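Side-chain contact in separin (Saccharomyces cerevisiae, PDB 5U1T), which cleaves the Scc1 subunit of cohesin as a caspase-like cysteine protease, releasing sister chromatids for segregation at the onset of anaphase: residues S1253-F1258 against L1292-N1297. Numbering follows the deposited sequence.
Sequences SLFEKF and LFLKLN
In a helical part of the peptidase C50 region, the start of helix 1252-1269 packs on the weakly bonded turn at 1292-1294 through a leucine laid across a phenylalanine ring. A CH-pi contact carries it: Leu-1294 CD2 sits 3.5 Å from the centroid of the Phe-1258 ring and only 9° off its normal, so the methyl lies over the middle of one face. Distances to the ring carbons agree, from 3.5 Å between Leu-1294 CD2 and Phe-1258 CG to 3.9 Å between Leu-1294 CD2 and Phe-1258 CZ. With CG anti to the backbone N (chi1 178°), Phe-1258 turns that face to the methyl, and the two side chains run antiparallel alongside one another. The other branch, Leu-1294 CD1, meets Phe-1255 CD1 at 4.0 Å, near the plane of that ring and at its edge. At the far end of its ring, Phe-1258 CZ lies 3.9 Å from Phe-1293 CB, the side chains crossing at about a right angle. Phe-1293 also touches Leu-1310 and Val-1314 of helix 1303-1320. Helix 1332-1347 touches both main partners, Gln-1342 at Phe-1258 and Tyr-1346 at Leu-1294. All four contacting residues are buried and meet through carbon alone, so the contact probably rests on dispersion and the exclusion of water.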
loop_
_atom_site.group_PDB
_atom_site.type_symbol
_atom_site.label_atom_id
_atom_site.label_comp_id
_atom_site.label_asym_id
_atom_site.label_seq_id
_atom_site.Cartn_x
_atom_site.Cartn_y
_atom_site.Cartn_z
ATOM N N SER A 1253 21.073 -18.867 69.253
ATOM C CA SER A 1253 21.651 -19.790 70.231
ATOM C C SER A 1253 20.734 -20.992 70.420
ATOM O O SER A 1253 21.184 -22.148 70.464
ATOM C CB SER A 1253 21.908 -19.098 71.580
ATOM O OG SER A 1253 20.827 -18.262 71.984
ATOM N N LEU A 1254 19.439 -20.711 70.516
ATOM C CA LEU A 1254 18.439 -21.755 70.666
ATOM C C LEU A 1254 18.345 -22.634 69.421
ATOM O O LEU A 1254 18.170 -23.846 69.530
ATOM C CB LEU A 1254 17.079 -21.134 70.973
ATOM C CG LEU A 1254 16.907 -20.538 72.366
ATOM C CD1 LEU A 1254 15.572 -19.869 72.436
ATOM C CD2 LEU A 1254 16.993 -21.616 73.409
ATOM N N PHE A 1255 18.457 -22.011 68.245
ATOM C CA PHE A 1255 18.335 -22.724 66.978
ATOM C C PHE A 1255 19.353 -23.853 66.853
ATOM O O PHE A 1255 19.042 -24.938 66.350
ATOM C CB PHE A 1255 18.494 -21.780 65.775
ATOM C CG PHE A 1255 18.569 -22.518 64.472
ATOM C CD1 PHE A 1255 17.431 -23.091 63.930
ATOM C CD2 PHE A 1255 19.782 -22.714 63.837
ATOM C CE1 PHE A 1255 17.491 -23.821 62.768
ATOM C CE2 PHE A 1255 19.850 -23.445 62.665
ATOM C CZ PHE A 1255 18.702 -23.997 62.129
ATOM N N GLU A 1256 20.572 -23.584 67.306
ATOM C CA GLU A 1256 21.658 -24.546 67.198
ATOM C C GLU A 1256 21.470 -25.760 68.095
ATOM O O GLU A 1256 21.853 -26.865 67.720
ATOM C CB GLU A 1256 22.986 -23.862 67.502
ATOM C CG GLU A 1256 23.543 -23.134 66.293
ATOM C CD GLU A 1256 23.802 -24.089 65.124
ATOM O OE1 GLU A 1256 24.172 -25.270 65.388
ATOM O OE2 GLU A 1256 23.626 -23.662 63.954
ATOM N N LYS A 1257 20.878 -25.567 69.270
ATOM C CA LYS A 1257 20.587 -26.705 70.127
ATOM C C LYS A 1257 19.426 -27.485 69.510
ATOM O O LYS A 1257 19.410 -28.720 69.541
ATOM C CB LYS A 1257 20.283 -26.276 71.575
ATOM C CG LYS A 1257 20.528 -27.416 72.624
ATOM C CD LYS A 1257 20.636 -26.896 74.083
ATOM C CE LYS A 1257 20.713 -28.029 75.150
ATOM N NZ LYS A 1257 21.991 -28.809 75.142
ATOM N N PHE A 1258 18.472 -26.782 68.910
ATOM C CA PHE A 1258 17.388 -27.481 68.225
ATOM C C PHE A 1258 17.897 -28.317 67.046
ATOM O O PHE A 1258 17.336 -29.376 66.728
ATOM C CB PHE A 1258 16.313 -26.525 67.712
ATOM C CG PHE A 1258 15.221 -27.229 66.965
ATOM C CD1 PHE A 1258 14.302 -28.017 67.642
ATOM C CD2 PHE A 1258 15.137 -27.144 65.585
ATOM C CE1 PHE A 1258 13.310 -28.680 66.973
ATOM C CE2 PHE A 1258 14.138 -27.814 64.894
ATOM C CZ PHE A 1258 13.222 -28.579 65.585
ATOM N N LEU A 1292 11.711 -23.898 59.890
ATOM C CA LEU A 1292 10.272 -23.963 59.681
ATOM C C LEU A 1292 9.599 -24.704 60.830
ATOM O O LEU A 1292 8.466 -24.405 61.171
ATOM C CB LEU A 1292 9.946 -24.639 58.352
ATOM C CG LEU A 1292 10.172 -23.817 57.083
ATOM C CD1 LEU A 1292 9.794 -24.640 55.867
ATOM C CD2 LEU A 1292 9.374 -22.532 57.154
ATOM N N PHE A 1293 10.303 -25.669 61.419
ATOM C CA PHE A 1293 9.762 -26.459 62.525
ATOM C C PHE A 1293 9.577 -25.579 63.752
ATOM O O PHE A 1293 8.508 -25.576 64.360
ATOM C CB PHE A 1293 10.672 -27.660 62.838
ATOM C CG PHE A 1293 10.539 -28.783 61.850
ATOM C CD1 PHE A 1293 11.285 -28.786 60.676
ATOM C CD2 PHE A 1293 9.638 -29.813 62.075
ATOM C CE1 PHE A 1293 11.141 -29.788 59.753
ATOM C CE2 PHE A 1293 9.497 -30.828 61.161
ATOM C CZ PHE A 1293 10.249 -30.815 59.994
ATOM N N LEU A 1294 10.618 -24.815 64.078
ATOM C CA LEU A 1294 10.578 -23.838 65.156
ATOM C C LEU A 1294 9.499 -22.788 64.963
ATOM O O LEU A 1294 9.102 -22.114 65.907
ATOM C CB LEU A 1294 11.927 -23.143 65.292
ATOM C CG LEU A 1294 13.068 -24.015 65.786
ATOM C CD1 LEU A 1294 14.234 -23.167 66.272
ATOM C CD2 LEU A 1294 12.549 -24.927 66.879
ATOM N N LYS A 1295 9.023 -22.611 63.740
ATOM C CA LYS A 1295 8.052 -21.565 63.546
ATOM C C LYS A 1295 6.627 -22.095 63.730
ATOM O O LYS A 1295 5.687 -21.317 63.821
ATOM C CB LYS A 1295 8.269 -20.892 62.181
ATOM C CG LYS A 1295 9.460 -19.911 62.206
ATOM C CD LYS A 1295 9.903 -19.424 60.834
ATOM C CE LYS A 1295 11.038 -18.397 60.974
ATOM N NZ LYS A 1295 11.665 -17.949 59.694
ATOM N N LEU A 1296 6.456 -23.402 63.841
ATOM C CA LEU A 1296 5.136 -23.942 64.143
ATOM C C LEU A 1296 4.661 -23.567 65.576
ATOM O O LEU A 1296 5.470 -23.374 66.488
ATOM C CB LEU A 1296 5.133 -25.466 63.982
ATOM C CG LEU A 1296 5.575 -26.061 62.653
ATOM C CD1 LEU A 1296 6.040 -27.498 62.826
ATOM C CD2 LEU A 1296 4.435 -25.978 61.656
ATOM N N ASN A 1297 3.343 -23.462 65.764
ATOM C CA ASN A 1297 2.760 -23.226 67.079
ATOM C C ASN A 1297 2.025 -24.469 67.563
ATOM O O ASN A 1297 0.942 -24.782 67.059
ATOM C CB ASN A 1297 1.803 -22.031 67.044
ATOM C CG ASN A 1297 1.178 -21.714 68.421
ATOM O OD1 ASN A 1297 1.501 -22.350 69.444
ATOM N ND2 ASN A 1297 0.283 -20.726 68.444
#